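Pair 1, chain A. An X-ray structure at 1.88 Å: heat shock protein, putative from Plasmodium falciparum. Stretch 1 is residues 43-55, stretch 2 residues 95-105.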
# COMPACT_ATOMS: atom_id res chain seq x y z
N GLY A 43 -13.77 14.70 9.68
CA GLY A 43 -14.24 15.50 8.53
C GLY A 43 -15.73 15.38 8.33
O GLY A 43 -16.50 15.55 9.29
N GLN A 44 -16.16 15.05 7.11
CA GLN A 44 -17.57 14.93 6.83
C GLN A 44 -18.38 13.73 7.32
O GLN A 44 -19.52 13.96 7.76
CB GLN A 44 -17.91 15.21 5.36
CG GLN A 44 -17.08 14.44 4.34
CD GLN A 44 -17.89 13.92 3.15
OE1 GLN A 44 -17.40 13.05 2.40
NE2 GLN A 44 -19.10 14.44 2.96
N ILE A 45 -17.95 12.45 7.28
CA ILE A 45 -16.61 11.79 7.25
C ILE A 45 -16.19 11.20 8.63
O ILE A 45 -15.43 10.23 8.69
CB ILE A 45 -15.46 12.31 6.29
CG1 ILE A 45 -15.25 11.28 5.18
CG2 ILE A 45 -14.13 12.47 7.01
CD1 ILE A 45 -14.82 11.83 3.86
N SER A 46 -16.76 11.74 9.70
CA SER A 46 -16.28 11.42 11.02
C SER A 46 -16.69 10.05 11.57
O SER A 46 -17.89 9.73 11.71
CB SER A 46 -16.64 12.52 11.99
OG SER A 46 -15.45 13.01 12.57
N PHE A 47 -15.68 9.23 11.88
CA PHE A 47 -15.92 7.94 12.56
C PHE A 47 -14.63 7.48 13.27
O PHE A 47 -13.52 7.94 12.95
CB PHE A 47 -16.51 6.89 11.60
CG PHE A 47 -15.54 6.33 10.58
CD1 PHE A 47 -14.68 5.27 10.91
CD2 PHE A 47 -15.46 6.87 9.31
CE1 PHE A 47 -13.77 4.77 9.98
CE2 PHE A 47 -14.53 6.38 8.36
CZ PHE A 47 -13.71 5.31 8.69
N ASN A 48 -14.83 6.60 14.25
CA ASN A 48 -13.75 5.92 14.97
C ASN A 48 -13.84 4.43 14.65
O ASN A 48 -14.92 3.93 14.43
CB ASN A 48 -13.97 6.06 16.46
CG ASN A 48 -14.18 7.48 16.89
OD1 ASN A 48 -13.22 8.27 16.96
ND2 ASN A 48 -15.43 7.82 17.23
N SER A 49 -12.71 3.72 14.64
CA SER A 49 -12.82 2.29 14.43
C SER A 49 -11.72 1.60 15.19
O SER A 49 -10.65 2.15 15.36
CB SER A 49 -12.80 1.89 12.95
OG SER A 49 -13.13 0.51 12.73
N ILE A 50 -12.04 0.43 15.73
CA ILE A 50 -10.95 -0.44 16.22
C ILE A 50 -11.25 -1.76 15.55
O ILE A 50 -12.40 -2.23 15.64
CB ILE A 50 -10.95 -0.66 17.77
CG1 ILE A 50 -11.02 0.67 18.54
CG2 ILE A 50 -9.68 -1.51 18.15
CD1 ILE A 50 -11.08 0.52 20.07
N LEU A 51 -10.26 -2.36 14.88
CA LEU A 51 -10.47 -3.55 14.11
C LEU A 51 -9.47 -4.56 14.68
O LEU A 51 -8.37 -4.19 14.95
CB LEU A 51 -10.09 -3.26 12.66
CG LEU A 51 -11.01 -2.29 11.86
CD1 LEU A 51 -10.38 -2.26 10.38
CD2 LEU A 51 -12.40 -2.84 11.83
N TYR A 52 -9.90 -5.80 14.88
CA TYR A 52 -9.10 -6.87 15.48
C TYR A 52 -9.08 -8.06 14.51
O TYR A 52 -10.08 -8.41 13.92
CB TYR A 52 -9.77 -7.37 16.74
CG TYR A 52 -9.78 -6.36 17.90
CD1 TYR A 52 -10.82 -5.47 18.06
CD2 TYR A 52 -8.72 -6.36 18.81
CE1 TYR A 52 -10.86 -4.55 19.15
CE2 TYR A 52 -8.72 -5.45 19.86
CZ TYR A 52 -9.79 -4.56 20.03
OH TYR A 52 -9.81 -3.70 21.14
N ILE A 53 -7.93 -8.71 14.42
CA ILE A 53 -7.79 -10.03 13.86
C ILE A 53 -7.85 -10.96 15.04
O ILE A 53 -7.02 -10.86 15.97
CB ILE A 53 -6.46 -10.18 13.13
CG1 ILE A 53 -6.45 -9.24 11.92
CG2 ILE A 53 -6.23 -11.65 12.67
CD1 ILE A 53 -5.13 -9.33 11.16
N PRO A 54 -8.85 -11.84 15.05
CA PRO A 54 -9.02 -12.76 16.18
C PRO A 54 -7.83 -13.70 16.32
O PRO A 54 -7.13 -13.94 15.35
CB PRO A 54 -10.31 -13.55 15.79
CG PRO A 54 -11.06 -12.56 14.98
CD PRO A 54 -9.96 -11.99 14.09
N GLY A 55 -7.63 -14.24 17.53
CA GLY A 55 -6.61 -15.28 17.76
C GLY A 55 -6.88 -16.66 17.17
O GLY A 55 -5.94 -17.47 17.05
N THR A 95 -14.87 -11.25 6.62
CA THR A 95 -15.87 -11.68 7.61
C THR A 95 -15.21 -12.09 8.93
O THR A 95 -15.85 -12.06 9.97
CB THR A 95 -16.76 -12.86 7.11
OG1 THR A 95 -17.85 -13.11 8.02
CG2 THR A 95 -15.96 -14.14 6.91
N PHE A 96 -13.94 -12.49 8.88
CA PHE A 96 -13.24 -12.96 10.12
C PHE A 96 -12.84 -11.80 11.02
O PHE A 96 -12.54 -12.03 12.18
CB PHE A 96 -12.02 -13.84 9.81
CG PHE A 96 -10.90 -13.10 9.09
CD1 PHE A 96 -10.85 -13.06 7.71
CD2 PHE A 96 -9.92 -12.41 9.83
CE1 PHE A 96 -9.81 -12.41 7.02
CE2 PHE A 96 -8.89 -11.69 9.14
CZ PHE A 96 -8.83 -11.72 7.75
N LEU A 97 -12.83 -10.56 10.54
CA LEU A 97 -12.48 -9.44 11.39
C LEU A 97 -13.57 -9.22 12.48
O LEU A 97 -14.75 -9.43 12.23
CB LEU A 97 -12.48 -8.12 10.53
CG LEU A 97 -11.41 -7.87 9.49
CD1 LEU A 97 -11.73 -6.43 8.94
CD2 LEU A 97 -10.09 -7.80 10.14
N ARG A 98 -13.16 -8.79 13.66
CA ARG A 98 -14.09 -8.38 14.70
C ARG A 98 -13.70 -6.93 15.02
O ARG A 98 -12.52 -6.59 15.07
CB ARG A 98 -13.98 -9.28 15.93
CG ARG A 98 -14.37 -10.74 15.66
CD ARG A 98 -15.84 -10.77 15.38
NE ARG A 98 -16.44 -12.09 15.10
CZ ARG A 98 -16.68 -12.55 13.88
NH1 ARG A 98 -16.26 -11.90 12.82
NH2 ARG A 98 -17.28 -13.73 13.72
N GLY A 99 -14.67 -6.07 15.29
CA GLY A 99 -14.32 -4.67 15.50
C GLY A 99 -15.54 -3.78 15.72
O GLY A 99 -16.68 -4.27 15.78
N ILE A 100 -15.27 -2.49 15.85
CA ILE A 100 -16.32 -1.54 16.06
C ILE A 100 -16.15 -0.41 15.07
O ILE A 100 -15.04 -0.06 14.68
CB ILE A 100 -16.39 -1.05 17.57
CG1 ILE A 100 -15.31 -0.02 17.89
CG2 ILE A 100 -16.36 -2.28 18.62
CD1 ILE A 100 -15.72 1.47 17.55
N VAL A 101 -17.27 0.19 14.70
CA VAL A 101 -17.25 1.49 14.02
C VAL A 101 -18.21 2.42 14.79
O VAL A 101 -19.35 2.03 15.04
CB VAL A 101 -17.76 1.38 12.57
CG1 VAL A 101 -17.77 2.80 11.90
CG2 VAL A 101 -16.94 0.41 11.76
N ASP A 102 -17.74 3.60 15.18
CA ASP A 102 -18.67 4.60 15.73
C ASP A 102 -18.69 5.81 14.83
O ASP A 102 -17.70 6.53 14.75
CB ASP A 102 -18.25 5.01 17.12
CG ASP A 102 -19.30 5.89 17.83
OD1 ASP A 102 -19.09 6.18 19.01
OD2 ASP A 102 -20.32 6.26 17.23
N SER A 103 -19.84 6.00 14.18
CA SER A 103 -20.10 7.07 13.23
C SER A 103 -20.82 8.26 13.87
O SER A 103 -21.66 8.10 14.74
CB SER A 103 -20.97 6.52 12.10
OG SER A 103 -20.86 7.33 10.94
N GLU A 104 -20.47 9.47 13.42
CA GLU A 104 -21.20 10.68 13.81
C GLU A 104 -22.57 10.82 13.11
O GLU A 104 -23.48 11.49 13.61
CB GLU A 104 -20.34 11.92 13.51
CG GLU A 104 -20.74 13.17 14.29
CD GLU A 104 -20.47 13.03 15.78
OE1 GLU A 104 -21.46 12.94 16.54
OE2 GLU A 104 -19.28 12.99 16.19
N ASN A 105 -22.71 10.16 11.96
CA ASN A 105 -23.81 10.38 11.04
C ASN A 105 -24.61 9.11 10.80
O ASN A 105 -25.16 8.53 11.74
CB ASN A 105 -23.28 10.93 9.71
CG ASN A 105 -22.76 12.38 9.83
OD1 ASN A 105 -22.79 12.98 10.91
ND2 ASN A 105 -22.27 12.93 8.71

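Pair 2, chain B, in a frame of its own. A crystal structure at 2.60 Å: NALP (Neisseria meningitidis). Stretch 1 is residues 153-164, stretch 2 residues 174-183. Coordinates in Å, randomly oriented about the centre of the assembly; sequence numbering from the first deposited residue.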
# COMPACT_ATOMS: atom_id res chain seq x y z
N THR B 153 -5.07 0.15 -14.30
CA THR B 153 -5.56 1.14 -13.37
C THR B 153 -5.98 0.39 -12.17
O THR B 153 -6.55 -0.69 -12.27
CB THR B 153 -6.75 1.82 -13.95
OG1 THR B 153 -6.38 2.34 -15.22
CG2 THR B 153 -7.10 3.07 -13.15
N LEU B 154 -5.65 0.93 -11.02
CA LEU B 154 -6.11 0.41 -9.75
C LEU B 154 -6.76 1.51 -8.95
O LEU B 154 -6.16 2.56 -8.74
CB LEU B 154 -4.93 -0.13 -8.99
CG LEU B 154 -5.19 -0.61 -7.59
CD1 LEU B 154 -6.26 -1.76 -7.58
CD2 LEU B 154 -3.85 -1.02 -7.04
N MET B 155 -7.98 1.29 -8.49
CA MET B 155 -8.62 2.24 -7.59
C MET B 155 -8.87 1.64 -6.26
O MET B 155 -9.20 0.50 -6.16
CB MET B 155 -9.93 2.71 -8.16
CG MET B 155 -9.66 3.61 -9.35
SD MET B 155 -11.17 4.12 -10.19
CE MET B 155 -12.48 4.25 -8.56
N GLN B 156 -8.75 2.42 -5.22
CA GLN B 156 -9.12 1.92 -3.92
C GLN B 156 -10.13 2.88 -3.33
O GLN B 156 -10.07 4.12 -3.55
CB GLN B 156 -7.90 1.80 -3.00
CG GLN B 156 -6.78 0.93 -3.54
CD GLN B 156 -5.51 1.24 -2.83
OE1 GLN B 156 -5.15 2.41 -2.70
NE2 GLN B 156 -4.82 0.22 -2.36
N LEU B 157 -11.09 2.29 -2.62
CA LEU B 157 -12.02 3.01 -1.77
C LEU B 157 -12.04 2.38 -0.37
O LEU B 157 -12.11 1.16 -0.22
CB LEU B 157 -13.42 2.94 -2.35
CG LEU B 157 -13.84 4.21 -3.08
CD1 LEU B 157 -15.11 3.92 -3.86
CD2 LEU B 157 -14.12 5.33 -2.03
N GLY B 158 -12.02 3.22 0.64
CA GLY B 158 -11.83 2.77 1.99
C GLY B 158 -12.78 3.47 2.94
O GLY B 158 -13.06 4.68 2.81
N ALA B 159 -13.26 2.72 3.92
CA ALA B 159 -14.05 3.26 4.96
C ALA B 159 -13.54 2.63 6.23
O ALA B 159 -13.47 1.45 6.33
CB ALA B 159 -15.51 2.94 4.73
N LEU B 160 -13.11 3.44 7.17
CA LEU B 160 -12.67 2.94 8.44
C LEU B 160 -13.35 3.72 9.57
O LEU B 160 -13.60 4.91 9.44
CB LEU B 160 -11.16 3.10 8.56
CG LEU B 160 -10.24 2.37 7.58
CD1 LEU B 160 -8.79 2.77 7.82
CD2 LEU B 160 -10.38 0.85 7.67
N GLY B 161 -13.66 3.05 10.65
CA GLY B 161 -14.04 3.71 11.88
C GLY B 161 -12.98 3.43 12.92
O GLY B 161 -12.42 2.33 12.94
N GLY B 162 -12.66 4.43 13.75
CA GLY B 162 -11.82 4.21 14.92
C GLY B 162 -12.29 4.79 16.23
O GLY B 162 -12.84 5.85 16.25
N VAL B 163 -12.10 4.06 17.32
CA VAL B 163 -12.27 4.56 18.70
C VAL B 163 -10.90 4.79 19.34
O VAL B 163 -9.90 4.24 18.89
CB VAL B 163 -12.94 3.55 19.60
CG1 VAL B 163 -14.24 2.96 18.97
CG2 VAL B 163 -11.94 2.45 19.96
N ASN B 164 -10.84 5.56 20.41
CA ASN B 164 -9.52 6.02 20.87
C ASN B 164 -9.15 5.85 22.37
O ASN B 164 -8.56 6.76 22.96
CB ASN B 164 -9.31 7.46 20.38
CG ASN B 164 -7.95 7.64 19.70
OD1 ASN B 164 -6.92 7.36 20.32
ND2 ASN B 164 -7.93 8.06 18.41
N THR B 174 -5.68 3.16 20.08
CA THR B 174 -6.73 3.31 19.07
C THR B 174 -7.04 1.99 18.40
O THR B 174 -6.13 1.27 18.00
CB THR B 174 -6.34 4.35 17.98
OG1 THR B 174 -5.10 4.01 17.38
CG2 THR B 174 -6.00 5.65 18.60
N VAL B 175 -8.33 1.66 18.32
CA VAL B 175 -8.82 0.51 17.55
C VAL B 175 -9.45 1.01 16.26
O VAL B 175 -10.18 1.97 16.23
CB VAL B 175 -9.86 -0.28 18.31
CG1 VAL B 175 -10.32 -1.47 17.53
CG2 VAL B 175 -9.29 -0.73 19.68
N GLU B 176 -9.15 0.32 15.19
CA GLU B 176 -9.48 0.80 13.88
C GLU B 176 -9.81 -0.36 12.97
O GLU B 176 -9.17 -1.38 13.01
CB GLU B 176 -8.33 1.62 13.32
CG GLU B 176 -8.73 2.25 12.00
CD GLU B 176 -7.67 3.11 11.41
OE1 GLU B 176 -7.53 4.28 11.85
OE2 GLU B 176 -7.00 2.62 10.48
N GLY B 177 -10.83 -0.17 12.14
CA GLY B 177 -11.41 -1.25 11.36
C GLY B 177 -12.32 -0.79 10.23
O GLY B 177 -13.05 0.20 10.33
N GLY B 178 -12.29 -1.54 9.13
CA GLY B 178 -13.18 -1.25 8.03
C GLY B 178 -13.01 -2.11 6.80
O GLY B 178 -12.74 -3.28 6.89
N LEU B 179 -13.23 -1.50 5.65
CA LEU B 179 -13.15 -2.19 4.42
C LEU B 179 -12.33 -1.37 3.44
O LEU B 179 -12.26 -0.17 3.57
CB LEU B 179 -14.55 -2.42 3.89
CG LEU B 179 -15.53 -3.13 4.81
CD1 LEU B 179 -16.89 -2.96 4.20
CD2 LEU B 179 -15.21 -4.62 5.01
N ARG B 180 -11.71 -2.03 2.48
CA ARG B 180 -11.09 -1.36 1.34
C ARG B 180 -11.54 -2.14 0.11
O ARG B 180 -11.45 -3.33 0.11
CB ARG B 180 -9.58 -1.40 1.46
CG ARG B 180 -8.85 -0.57 0.38
CD ARG B 180 -7.68 -1.31 -0.27
NE ARG B 180 -6.72 -1.74 0.71
CZ ARG B 180 -5.98 -2.84 0.64
NH1 ARG B 180 -6.08 -3.69 -0.37
NH2 ARG B 180 -5.13 -3.10 1.63
N TYR B 181 -12.03 -1.48 -0.90
CA TYR B 181 -12.40 -2.12 -2.14
C TYR B 181 -11.36 -1.76 -3.20
O TYR B 181 -11.15 -0.60 -3.44
CB TYR B 181 -13.75 -1.60 -2.61
CG TYR B 181 -14.33 -2.36 -3.78
CD1 TYR B 181 -14.70 -3.68 -3.64
CD2 TYR B 181 -14.53 -1.75 -5.02
CE1 TYR B 181 -15.23 -4.40 -4.71
CE2 TYR B 181 -15.07 -2.44 -6.10
CZ TYR B 181 -15.42 -3.79 -5.92
OH TYR B 181 -15.98 -4.55 -6.94
N ASP B 182 -10.71 -2.77 -3.80
CA ASP B 182 -9.74 -2.56 -4.86
C ASP B 182 -10.37 -2.92 -6.15
O ASP B 182 -10.76 -4.06 -6.34
CB ASP B 182 -8.54 -3.49 -4.72
CG ASP B 182 -7.76 -3.24 -3.49
OD1 ASP B 182 -7.88 -2.15 -2.89
OD2 ASP B 182 -7.00 -4.13 -3.05
N LEU B 183 -10.42 -1.96 -7.06
CA LEU B 183 -10.91 -2.20 -8.42
C LEU B 183 -9.73 -2.10 -9.36
O LEU B 183 -9.12 -1.05 -9.50
CB LEU B 183 -11.93 -1.13 -8.77
CG LEU B 183 -12.69 -1.27 -10.08
CD1 LEU B 183 -13.42 -2.64 -10.20
CD2 LEU B 183 -13.68 -0.17 -10.15
O HOH W 1 -4.80 -2.40 -3.36

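Both pairs are two-stranded antiparallel ladders. The N-to-C directions of the strands differ by 175° in pair 1 and 169° in pair 2, with closest axis approaches of 4.6 and 4.5 Å, and fourteen central residues superpose on N, CA and C with an RMSD of 0.5 Å. The register is also preserved: Asn48(A)–Asp102(A) falls on Leu157(B)–Tyr181(B), and Ile50(A)–Ile100(A) on Ala159(B)–Leu179(B), both hydrogen-bonded pairs.

Backbone hydrogen bonds hold this frame whatever the sequence. In pair 1, Asn48(A) N donates to Asp102(A) O at 2.9 Å, and Asp102(A) N returns a bond to Asn48(A) O, also at 2.9 Å. At the matching site of pair 2, Leu157(B) N lies 3.0 Å from Tyr181(B) O and Tyr181(B) N 2.7 Å from Leu157(B) O, again a reciprocal pair.

The clearest shared residue is glycine, Gly99(A) matching Gly178(B), each opposite a leucine. The CA atoms of Leu51(A) and Gly99(A) are 4.2 Å apart, as are those of Leu160(B) and Gly178(B). An ideal CB on Gly99(A) would lie 2.6 Å from Ile50(A) O, a clash, and 3.0 Å from Leu51(A) CD2, which is tight. On Gly178(B) it would lie 1.8 Å from Ala159(B) O and 2.7 Å from Leu160(B) CD2, both clashes. Both leucines adopt the m, t rotamer, and in pair 2 Leu160(B) CD2 comes to 3.4 Å from Gly178(B) N.

Around this common point the side chains diverge. Ser49(A), which matches Gly158(B), adds a side-chain bond to the ladder: its OG donates to Ile100(A) O at 2.8 Å. Gly158(B) has no side chain to do so. Next along the same face, Phe47(A) meets Val101(A) through CD1 and CG1 at 4.1 Å, an apolar contact. The matching Gln156(B) and Arg180(B) are polar: Gln156(B) NE2 lies over one face of the Arg180(B) guanidinium. Arg180(B) NH1 forms a salt bridge with Asp182(B) OD2 at 2.9 Å, and a water joins the strands, accepting from Gln156(B) NE2 at 2.8 Å and donating a weak bond to Asp182(B) OD2 at 2.8 Å.

On the other face, Ile50(A) CG1 and Ile100(A) CG1 approach to 4.4 Å, both residues buried, whereas Ala159(B) and Leu179(B) lie on the surface. Tyr52(A) and Arg98(A) give way to Gly161(B) and Gly177(B), where the ladder continues without side chains.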